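Local coordinates for protein glucose dehydrogenase (Serratia sp. FS14, PDB 7CDY) that is a single-chain beta-propeller protein of the glucose/sorbosone dehydrogenase family that carries a bound calcium ion, at residues W15-Q24 with L62-A72; S268-F278 with I319-L330. All coordinates share one frame; numbering follows the deposited sequence.

Interaction 1 of 2, residues W15-Q24 with L62-A72; sequences WSLAFLPAEQ and LLEVLPAPDFA
S16 meets E64 and V65 where the innermost strands of two neighbouring propeller blades, 15-19 and 62-67, run side by side. The strands are nearly parallel, 12° apart, and side chains rather than a ladder of backbone bonds join them. A serine suits this seam because its small hydroxyl works both ways: S16 OG donates to E64 OE1 at 2.7 Å and accepts from V65 N at 3.0 Å, the second bond almost straight (N-H...O 172°). OG lies anti to the backbone N, which carries the hydroxyl across the gap. It approaches E64 OE1 from above the carboxylate plane, 37° out of it. E64 can bring its acid group back to S16 because its chain bends at chi2, and its salt-bridge partners K128 and R323 would probably keep this buried carboxylate ionised. A classic beta bulge, in which L63 and E64 both face S80, sets the backbone here.

The W15 indole lies against L63, whose CD2 sits over one face, 3.7 Å from the centroid of the five-membered ring, a CH-pi contact. Further along, a water stands between L17 O and V65 O, and A18, whose side chain is a lone methyl, meets the P67 ring, CB to CD at a tight 3.3 Å. P67 CG in turn borders L20. Past the strands, the turn P21-Q24 meets the start of helix 71-74, where the F71 ring receives L20, P21 and Q24. L20 CD2 forms a second CH-pi contact over one face of the ring, 3.9 Å from the centroid, offset toward the rim, while P21 CD comes obliquely to within 3.5 Å of F71 CD1. At the ring edge, the amide nitrogen Q24 NE2 is 4.1 Å from F71 CE1.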
loop_
_atom_site.group_PDB
_atom_site.type_symbol
_atom_site.label_atom_id
_atom_site.label_comp_id
_atom_site.label_asym_id
_atom_site.label_seq_id
_atom_site.Cartn_x
_atom_site.Cartn_y
_atom_site.Cartn_z
ATOM N N TRP A 15 5.819 -0.014 8.907
ATOM C CA TRP A 15 4.784 -0.248 7.905
ATOM C C TRP A 15 5.145 0.293 6.536
ATOM O O TRP A 15 4.890 -0.371 5.534
ATOM C CB TRP A 15 3.448 0.361 8.367
ATOM C CG TRP A 15 2.216 -0.315 7.802
ATOM C CD1 TRP A 15 1.550 -1.377 8.346
ATOM C CD2 TRP A 15 1.521 0.025 6.597
ATOM N NE1 TRP A 15 0.476 -1.716 7.555
ATOM C CE2 TRP A 15 0.426 -0.861 6.482
ATOM C CE3 TRP A 15 1.697 1.011 5.621
ATOM C CZ2 TRP A 15 -0.482 -0.799 5.413
ATOM C CZ3 TRP A 15 0.798 1.074 4.570
ATOM C CH2 TRP A 15 -0.281 0.173 4.473
ATOM N N SER A 16 5.752 1.472 6.467
ATOM C CA SER A 16 6.022 2.131 5.198
ATOM C C SER A 16 7.390 2.782 5.260
ATOM O O SER A 16 7.835 3.225 6.320
ATOM C CB SER A 16 4.970 3.236 4.950
ATOM O OG SER A 16 5.145 3.945 3.725
ATOM N N LEU A 17 8.052 2.852 4.110
ATOM C CA LEU A 17 9.249 3.672 3.994
ATOM C C LEU A 17 9.204 4.469 2.706
ATOM O O LEU A 17 8.573 4.075 1.725
ATOM C CB LEU A 17 10.548 2.859 4.093
ATOM C CG LEU A 17 10.991 2.086 2.859
ATOM C CD1 LEU A 17 11.920 2.905 1.953
ATOM C CD2 LEU A 17 11.672 0.781 3.265
ATOM N N ALA A 18 9.950 5.570 2.705
ATOM C CA ALA A 18 10.044 6.415 1.527
ATOM C C ALA A 18 11.387 7.125 1.507
ATOM O O ALA A 18 11.827 7.669 2.521
ATOM C CB ALA A 18 8.937 7.464 1.512
ATOM N N PHE A 19 12.034 7.119 0.351
ATOM C CA PHE A 19 13.303 7.817 0.210
ATOM C C PHE A 19 13.094 9.317 0.055
ATOM O O PHE A 19 12.154 9.770 -0.610
ATOM C CB PHE A 19 14.067 7.281 -0.998
ATOM C CG PHE A 19 14.900 6.077 -0.686
ATOM C CD1 PHE A 19 14.350 4.809 -0.732
ATOM C CD2 PHE A 19 16.231 6.214 -0.329
ATOM C CE1 PHE A 19 15.108 3.697 -0.436
ATOM C CE2 PHE A 19 16.996 5.105 -0.036
ATOM C CZ PHE A 19 16.435 3.847 -0.087
ATOM N N LEU A 20 13.975 10.083 0.691
ATOM C CA LEU A 20 14.120 11.506 0.469
ATOM C C LEU A 20 15.223 11.713 -0.563
ATOM O O LEU A 20 15.994 10.787 -0.852
ATOM C CB LEU A 20 14.491 12.188 1.785
ATOM C CG LEU A 20 13.443 12.077 2.898
ATOM C CD1 LEU A 20 13.857 12.951 4.067
ATOM C CD2 LEU A 20 12.056 12.477 2.402
ATOM N N PRO A 21 15.309 12.907 -1.163
ATOM C CA PRO A 21 16.282 13.124 -2.242
ATOM C C PRO A 21 17.729 12.984 -1.785
ATOM O O PRO A 21 18.061 13.168 -0.609
ATOM C CB PRO A 21 15.989 14.560 -2.697
ATOM C CG PRO A 21 14.574 14.799 -2.315
ATOM C CD PRO A 21 14.390 14.052 -1.022
ATOM N N ALA A 22 18.586 12.652 -2.748
ATOM C CA ALA A 22 20.046 12.615 -2.586
ATOM C C ALA A 22 20.388 11.632 -1.469
ATOM O O ALA A 22 19.918 10.485 -1.506
ATOM C CB ALA A 22 20.596 14.030 -2.439
ATOM N N GLU A 23 21.191 12.017 -0.481
ATOM C CA GLU A 23 21.506 11.167 0.659
ATOM C C GLU A 23 20.856 11.677 1.940
ATOM O O GLU A 23 21.403 11.513 3.033
ATOM C CB GLU A 23 23.020 11.019 0.829
ATOM N N GLN A 24 19.679 12.299 1.815
ATOM C CA GLN A 24 18.989 12.866 2.966
ATOM C C GLN A 24 18.339 11.809 3.845
ATOM O O GLN A 24 17.968 12.114 4.986
ATOM C CB GLN A 24 17.968 13.901 2.506
ATOM C CG GLN A 24 18.643 15.137 1.919
ATOM C CD GLN A 24 17.730 15.961 1.041
ATOM O OE1 GLN A 24 18.166 16.538 0.041
ATOM N NE2 GLN A 24 16.462 16.038 1.416
ATOM N N LEU A 62 -0.486 4.163 12.165
ATOM C CA LEU A 62 0.142 5.010 11.167
ATOM C C LEU A 62 0.616 4.108 10.041
ATOM O O LEU A 62 1.327 3.124 10.293
ATOM C CB LEU A 62 1.316 5.788 11.768
ATOM C CG LEU A 62 2.038 6.734 10.809
ATOM C CD1 LEU A 62 1.089 7.821 10.315
ATOM C CD2 LEU A 62 3.234 7.363 11.511
ATOM N N LEU A 63 0.178 4.409 8.816
ATOM C CA LEU A 63 0.354 3.519 7.675
ATOM C C LEU A 63 1.371 4.090 6.686
ATOM O O LEU A 63 2.573 4.034 6.961
ATOM C CB LEU A 63 -0.998 3.151 7.052
ATOM C CG LEU A 63 -1.986 2.567 8.079
ATOM C CD1 LEU A 63 -3.382 2.421 7.487
ATOM C CD2 LEU A 63 -1.512 1.235 8.677
ATOM N N GLU A 64 0.943 4.624 5.540
ATOM C CA GLU A 64 1.888 5.020 4.499
ATOM C C GLU A 64 2.517 6.378 4.784
ATOM O O GLU A 64 1.850 7.296 5.267
ATOM C CB GLU A 64 1.183 5.092 3.135
ATOM C CG GLU A 64 2.123 5.126 1.924
ATOM C CD GLU A 64 2.486 3.739 1.446
ATOM O OE1 GLU A 64 3.073 2.954 2.231
ATOM O OE2 GLU A 64 2.166 3.403 0.284
ATOM N N VAL A 65 3.790 6.517 4.415
ATOM C CA VAL A 65 4.448 7.813 4.280
ATOM C C VAL A 65 4.856 7.977 2.822
ATOM O O VAL A 65 5.452 7.073 2.228
ATOM C CB VAL A 65 5.644 7.966 5.243
ATOM C CG1 VAL A 65 6.699 6.862 5.061
ATOM C CG2 VAL A 65 6.276 9.347 5.086
ATOM N N LEU A 66 4.510 9.123 2.234
ATOM C CA LEU A 66 4.803 9.384 0.826
ATOM C C LEU A 66 5.145 10.854 0.618
ATOM O O LEU A 66 4.248 11.715 0.588
ATOM C CB LEU A 66 3.644 8.955 -0.072
ATOM C CG LEU A 66 3.834 9.155 -1.581
ATOM C CD1 LEU A 66 5.142 8.556 -2.051
ATOM C CD2 LEU A 66 2.671 8.557 -2.377
ATOM N N PRO A 67 6.423 11.176 0.461
ATOM C CA PRO A 67 6.800 12.528 0.044
ATOM C C PRO A 67 6.143 12.880 -1.277
ATOM O O PRO A 67 5.918 12.032 -2.143
ATOM C CB PRO A 67 8.320 12.434 -0.113
ATOM C CG PRO A 67 8.714 11.283 0.782
ATOM C CD PRO A 67 7.588 10.316 0.681
ATOM N N ALA A 68 5.795 14.151 -1.416
ATOM C CA ALA A 68 5.263 14.621 -2.684
ATOM C C ALA A 68 6.314 14.450 -3.781
ATOM O O ALA A 68 7.523 14.442 -3.503
ATOM C CB ALA A 68 4.885 16.100 -2.570
ATOM N N PRO A 69 5.888 14.316 -5.044
ATOM C CA PRO A 69 6.875 14.220 -6.130
ATOM C C PRO A 69 7.855 15.377 -6.134
ATOM O O PRO A 69 9.036 15.182 -6.457
ATOM C CB PRO A 69 6.009 14.187 -7.400
ATOM C CG PRO A 69 4.673 13.675 -6.938
ATOM C CD PRO A 69 4.500 14.177 -5.530
ATOM N N ASP A 70 7.414 16.569 -5.724
ATOM C CA ASP A 70 8.264 17.754 -5.675
ATOM C C ASP A 70 8.826 18.032 -4.283
ATOM O O ASP A 70 9.079 19.197 -3.954
ATOM C CB ASP A 70 7.538 18.985 -6.228
ATOM C CG ASP A 70 6.359 19.421 -5.368
ATOM O OD1 ASP A 70 6.064 18.768 -4.347
ATOM O OD2 ASP A 70 5.713 20.444 -5.707
ATOM N N PHE A 71 9.058 16.985 -3.478
ATOM C CA PHE A 71 9.537 17.165 -2.107
ATOM C C PHE A 71 10.778 18.053 -2.031
ATOM O O PHE A 71 10.915 18.842 -1.093
ATOM C CB PHE A 71 9.812 15.800 -1.454
ATOM C CG PHE A 71 10.407 15.903 -0.063
ATOM C CD1 PHE A 71 11.775 16.057 0.117
ATOM C CD2 PHE A 71 9.593 15.886 1.059
ATOM C CE1 PHE A 71 12.323 16.199 1.388
ATOM C CE2 PHE A 71 10.133 16.014 2.344
ATOM C CZ PHE A 71 11.503 16.178 2.501
ATOM N N ALA A 72 11.710 17.914 -2.978
ATOM C CA ALA A 72 12.926 18.723 -2.924
ATOM C C ALA A 72 12.595 20.204 -2.803
ATOM O O ALA A 72 13.268 20.945 -2.074
ATOM C CB ALA A 72 13.789 18.467 -4.158
HETATM O O HOH W 1 6.432 5.400 0.342
#

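Interaction 2 of 2, residues S268-F278 with I319-L330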
loop_
_atom_site.group_PDB
_atom_site.type_symbol
_atom_site.label_atom_id
_atom_site.label_comp_id
_atom_site.label_asym_id
_atom_site.label_seq_id
_atom_site.Cartn_x
_atom_site.Cartn_y
_atom_site.Cartn_z
ATOM N N SER A 268 2.209 -7.931 0.586
ATOM C CA SER A 268 2.360 -6.641 1.250
ATOM C C SER A 268 3.562 -5.926 0.670
ATOM O O SER A 268 4.671 -6.471 0.670
ATOM C CB SER A 268 2.558 -6.853 2.750
ATOM O OG SER A 268 2.505 -5.624 3.447
ATOM N N GLY A 269 3.350 -4.702 0.188
ATOM C CA GLY A 269 4.447 -3.971 -0.423
ATOM C C GLY A 269 4.648 -4.366 -1.872
ATOM O O GLY A 269 4.428 -5.523 -2.252
ATOM N N MET A 270 5.032 -3.412 -2.715
ATOM C CA MET A 270 5.300 -3.747 -4.105
ATOM C C MET A 270 6.159 -2.664 -4.730
ATOM O O MET A 270 5.947 -1.473 -4.488
ATOM C CB MET A 270 4.019 -3.995 -4.930
ATOM C CG MET A 270 3.301 -2.745 -5.409
ATOM S SD MET A 270 1.750 -3.038 -6.314
ATOM C CE MET A 270 2.313 -3.865 -7.796
ATOM N N ALA A 271 7.123 -3.094 -5.534
ATOM C CA ALA A 271 8.043 -2.192 -6.218
ATOM C C ALA A 271 8.482 -2.806 -7.538
ATOM O O ALA A 271 8.869 -3.976 -7.578
ATOM C CB ALA A 271 9.280 -1.905 -5.362
ATOM N N PHE A 272 8.444 -2.013 -8.606
ATOM C CA PHE A 272 9.023 -2.386 -9.890
ATOM C C PHE A 272 10.504 -2.027 -9.899
ATOM O O PHE A 272 10.893 -0.943 -9.452
ATOM C CB PHE A 272 8.341 -1.611 -11.015
ATOM C CG PHE A 272 6.878 -1.927 -11.192
ATOM C CD1 PHE A 272 6.469 -2.968 -12.021
ATOM C CD2 PHE A 272 5.902 -1.155 -10.563
ATOM C CE1 PHE A 272 5.120 -3.237 -12.202
ATOM C CE2 PHE A 272 4.562 -1.431 -10.733
ATOM C CZ PHE A 272 4.168 -2.464 -11.554
ATOM N N TYR A 273 11.343 -2.932 -10.407
ATOM C CA TYR A 273 12.783 -2.687 -10.443
ATOM C C TYR A 273 13.164 -2.109 -11.805
ATOM O O TYR A 273 13.093 -2.801 -12.824
ATOM C CB TYR A 273 13.600 -3.934 -10.108
ATOM C CG TYR A 273 15.062 -3.591 -9.931
ATOM C CD1 TYR A 273 15.555 -3.189 -8.693
ATOM C CD2 TYR A 273 15.941 -3.616 -11.015
ATOM C CE1 TYR A 273 16.892 -2.845 -8.527
ATOM C CE2 TYR A 273 17.286 -3.273 -10.858
ATOM C CZ TYR A 273 17.749 -2.888 -9.615
ATOM O OH TYR A 273 19.077 -2.551 -9.451
ATOM N N ASP A 274 13.573 -0.838 -11.809
ATOM C CA ASP A 274 14.003 -0.130 -13.011
ATOM C C ASP A 274 15.403 0.451 -12.833
ATOM O O ASP A 274 15.758 1.454 -13.462
ATOM C CB ASP A 274 12.992 0.961 -13.378
ATOM C CG ASP A 274 13.196 1.524 -14.782
ATOM O OD1 ASP A 274 13.710 0.805 -15.667
ATOM O OD2 ASP A 274 12.831 2.702 -14.995
ATOM N N GLY A 275 16.210 -0.162 -11.965
ATOM C CA GLY A 275 17.561 0.300 -11.724
ATOM C C GLY A 275 18.548 -0.265 -12.728
ATOM O O GLY A 275 18.212 -1.057 -13.604
ATOM N N GLN A 276 19.804 0.167 -12.586
ATOM C CA GLN A 276 20.887 -0.334 -13.420
ATOM C C GLN A 276 21.857 -1.237 -12.677
ATOM O O GLN A 276 22.633 -1.946 -13.324
ATOM C CB GLN A 276 21.677 0.831 -14.040
ATOM C CG GLN A 276 20.994 1.511 -15.221
ATOM C CD GLN A 276 20.435 0.528 -16.234
ATOM O OE1 GLN A 276 21.127 -0.390 -16.677
ATOM N NE2 GLN A 276 19.175 0.721 -16.609
ATOM N N ARG A 277 21.832 -1.233 -11.343
ATOM C CA ARG A 277 22.834 -1.979 -10.590
ATOM C C ARG A 277 22.721 -3.480 -10.830
ATOM O O ARG A 277 23.736 -4.172 -10.958
ATOM C CB ARG A 277 22.719 -1.664 -9.102
ATOM C CG ARG A 277 23.683 -2.457 -8.254
ATOM C CD ARG A 277 23.612 -2.042 -6.804
ATOM N NE ARG A 277 23.841 -0.614 -6.624
ATOM C CZ ARG A 277 25.040 -0.065 -6.470
ATOM N NH1 ARG A 277 25.151 1.247 -6.307
ATOM N NH2 ARG A 277 26.126 -0.827 -6.477
ATOM N N PHE A 278 21.495 -4.006 -10.883
ATOM C CA PHE A 278 21.247 -5.439 -11.038
ATOM C C PHE A 278 20.419 -5.634 -12.301
ATOM O O PHE A 278 19.184 -5.743 -12.240
ATOM C CB PHE A 278 20.558 -6.015 -9.802
ATOM C CG PHE A 278 21.339 -5.815 -8.541
ATOM C CD1 PHE A 278 22.575 -6.428 -8.372
ATOM C CD2 PHE A 278 20.859 -4.999 -7.529
ATOM C CE1 PHE A 278 23.305 -6.244 -7.216
ATOM C CE2 PHE A 278 21.584 -4.808 -6.375
ATOM C CZ PHE A 278 22.814 -5.433 -6.214
ATOM N N ILE A 319 7.632 -9.899 5.431
ATOM C CA ILE A 319 8.029 -8.754 4.609
ATOM C C ILE A 319 6.818 -7.851 4.390
ATOM O O ILE A 319 5.858 -8.236 3.717
ATOM C CB ILE A 319 8.682 -9.182 3.289
ATOM C CG1 ILE A 319 9.896 -10.094 3.545
ATOM C CG2 ILE A 319 9.095 -7.950 2.482
ATOM C CD1 ILE A 319 10.897 -9.549 4.558
ATOM N N ARG A 320 6.869 -6.655 4.974
ATOM C CA ARG A 320 5.756 -5.717 5.000
ATOM C C ARG A 320 5.840 -4.651 3.915
ATOM O O ARG A 320 4.800 -4.189 3.414
ATOM C CB ARG A 320 5.733 -5.035 6.376
ATOM C CG ARG A 320 4.909 -3.749 6.507
ATOM C CD ARG A 320 3.399 -3.971 6.443
ATOM N NE ARG A 320 2.872 -4.683 7.604
ATOM C CZ ARG A 320 1.653 -5.215 7.657
ATOM N NH1 ARG A 320 0.833 -5.120 6.619
ATOM N NH2 ARG A 320 1.258 -5.858 8.745
ATOM N N GLU A 321 7.047 -4.241 3.542
ATOM C CA GLU A 321 7.236 -3.104 2.648
ATOM C C GLU A 321 8.384 -3.413 1.704
ATOM O O GLU A 321 9.355 -4.068 2.100
ATOM C CB GLU A 321 7.587 -1.838 3.457
ATOM C CG GLU A 321 7.942 -0.584 2.620
ATOM C CD GLU A 321 6.730 0.021 1.918
ATOM O OE1 GLU A 321 6.018 -0.707 1.196
ATOM O OE2 GLU A 321 6.481 1.238 2.076
ATOM N N VAL A 322 8.250 -2.970 0.451
ATOM C CA VAL A 322 9.284 -3.112 -0.571
ATOM C C VAL A 322 9.374 -1.809 -1.348
ATOM O O VAL A 322 8.366 -1.340 -1.888
ATOM C CB VAL A 322 8.918 -4.225 -1.573
ATOM C CG1 VAL A 322 10.085 -4.474 -2.512
ATOM C CG2 VAL A 322 8.505 -5.512 -0.871
ATOM N N ARG A 323 10.576 -1.240 -1.445
ATOM C CA ARG A 323 10.777 -0.069 -2.294
ATOM C C ARG A 323 12.047 -0.246 -3.108
ATOM O O ARG A 323 13.029 -0.824 -2.634
ATOM C CB ARG A 323 10.864 1.246 -1.494
ATOM C CG ARG A 323 9.636 1.584 -0.670
ATOM C CD ARG A 323 8.437 2.080 -1.507
ATOM N NE ARG A 323 7.265 2.196 -0.639
ATOM C CZ ARG A 323 6.005 2.360 -1.034
ATOM N NH1 ARG A 323 5.699 2.456 -2.323
ATOM N NH2 ARG A 323 5.052 2.420 -0.106
ATOM N N SER A 324 12.026 0.260 -4.340
ATOM C CA SER A 324 13.214 0.252 -5.187
ATOM C C SER A 324 13.984 1.540 -4.929
ATOM O O SER A 324 13.473 2.635 -5.190
ATOM C CB SER A 324 12.808 0.140 -6.657
ATOM O OG SER A 324 13.937 -0.016 -7.508
ATOM N N GLY A 325 15.204 1.410 -4.404
ATOM C CA GLY A 325 15.990 2.561 -4.012
ATOM C C GLY A 325 16.700 3.215 -5.178
ATOM O O GLY A 325 17.030 2.571 -6.175
ATOM N N PRO A 326 16.956 4.522 -5.072
ATOM C CA PRO A 326 17.691 5.212 -6.146
ATOM C C PRO A 326 19.100 4.687 -6.363
ATOM O O PRO A 326 19.678 4.932 -7.430
ATOM C CB PRO A 326 17.689 6.682 -5.696
ATOM C CG PRO A 326 17.437 6.635 -4.216
ATOM C CD PRO A 326 16.542 5.440 -3.998
ATOM N N ASP A 327 19.665 3.969 -5.394
ATOM C CA ASP A 327 20.996 3.388 -5.503
ATOM C C ASP A 327 21.000 2.025 -6.182
ATOM O O ASP A 327 22.064 1.408 -6.294
ATOM C CB ASP A 327 21.634 3.265 -4.113
ATOM C CG ASP A 327 20.798 2.430 -3.152
ATOM O OD1 ASP A 327 19.726 1.929 -3.560
ATOM O OD2 ASP A 327 21.218 2.265 -1.985
ATOM N N GLY A 328 19.841 1.532 -6.614
ATOM C CA GLY A 328 19.757 0.255 -7.282
ATOM C C GLY A 328 19.530 -0.947 -6.389
ATOM O O GLY A 328 19.514 -2.069 -6.901
ATOM N N TYR A 329 19.368 -0.760 -5.082
ATOM C CA TYR A 329 19.035 -1.847 -4.172
ATOM C C TYR A 329 17.550 -1.810 -3.828
ATOM O O TYR A 329 16.880 -0.787 -3.984
ATOM C CB TYR A 329 19.844 -1.738 -2.875
ATOM C CG TYR A 329 21.309 -2.081 -3.011
ATOM C CD1 TYR A 329 22.239 -1.105 -3.350
ATOM C CD2 TYR A 329 21.760 -3.375 -2.795
ATOM C CE1 TYR A 329 23.583 -1.412 -3.465
ATOM C CE2 TYR A 329 23.102 -3.692 -2.912
ATOM C CZ TYR A 329 24.003 -2.706 -3.250
ATOM O OH TYR A 329 25.340 -3.025 -3.365
ATOM N N LEU A 330 17.040 -2.946 -3.360
ATOM C CA LEU A 330 15.706 -2.986 -2.776
ATOM C C LEU A 330 15.808 -2.726 -1.285
ATOM O O LEU A 330 16.777 -3.122 -0.636
ATOM C CB LEU A 330 15.053 -4.350 -2.998
ATOM C CG LEU A 330 14.723 -4.743 -4.432
ATOM C CD1 LEU A 330 14.188 -6.160 -4.455
ATOM C CD2 LEU A 330 13.704 -3.784 -5.024
HETATM O O HOH W 2 0.931 -3.517 4.303
HETATM O O HOH W 3 5.614 -0.856 -1.433
HETATM O O HOH W 4 6.849 1.124 -4.893
HETATM O O HOH W 5 13.651 1.202 -9.928
#
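The Y329 ring takes both R277 and F278 on one face, each off centre, while D327 OD1 lies at its edge. R277 CD makes a CH-pi contact 3.8 Å from the Y329 centroid, and the guanidinium follows it, tilted 22° from the ring plane. F278 points its edge at that face in a T-shaped pair, centroids 5.4 Å apart and planes at 80°; a face of F278 is covered by R277 CG. A bend at chi3 (-56°) turns the guanidinium of R277 so that NE donates in its own plane to D327 O at 2.7 Å, with NH1 adding a weak bond to the same oxygen. Y273 has G275 N over one face and G328 O at its edge, where OH donates to that carbonyl at 2.6 Å; the same hydroxyl accepts from F278 N, fixing the loop after its strand.

These loops extend a seam between adjacent propeller blades, whose innermost strands 268-273 and 319-324 run nearly parallel. G328 closes a type I turn at positive phi, which suits glycine, and its CA lies close against R277 CB. G269, likewise at positive phi, has its CA 4.0 Å from V322 N. The small A271 packs its methyl 3.9 Å from V322 CG1. One water accepts from M270 N and lies within hydrogen-bonding distance of V322 O and E321 OE1; another joins M270 O to R323 NH1. At the far end S268 OG donates to R320 O at 2.7 Å, and a water links OG to R320 NH1; R320 NH2 is salt-bridged to D335.

Interactions 1 and 2 are two seams of one propeller, each pairing the innermost strands of neighbouring blades, and both are largely buried, with exposed residues near the loop ends. The sheet that runs from 319-324 through 339-345 to 3-19 connects them, and they touch directly: the E64-R323 salt bridge crosses between them, and L17 N is probably hydrogen-bonded to E321 OE2. In both, a serine hydroxyl bridges the strands and one alanine methyl (A18, A271) faces the partner strand. Their outer ends differ: interaction 1 finishes in leucine and proline packed on a phenylalanine, interaction 2 in a mixed cluster where F278 and Y329 pack edge to face beside an arginine and a tyrosine hydroxyl bonded to backbone carbonyls.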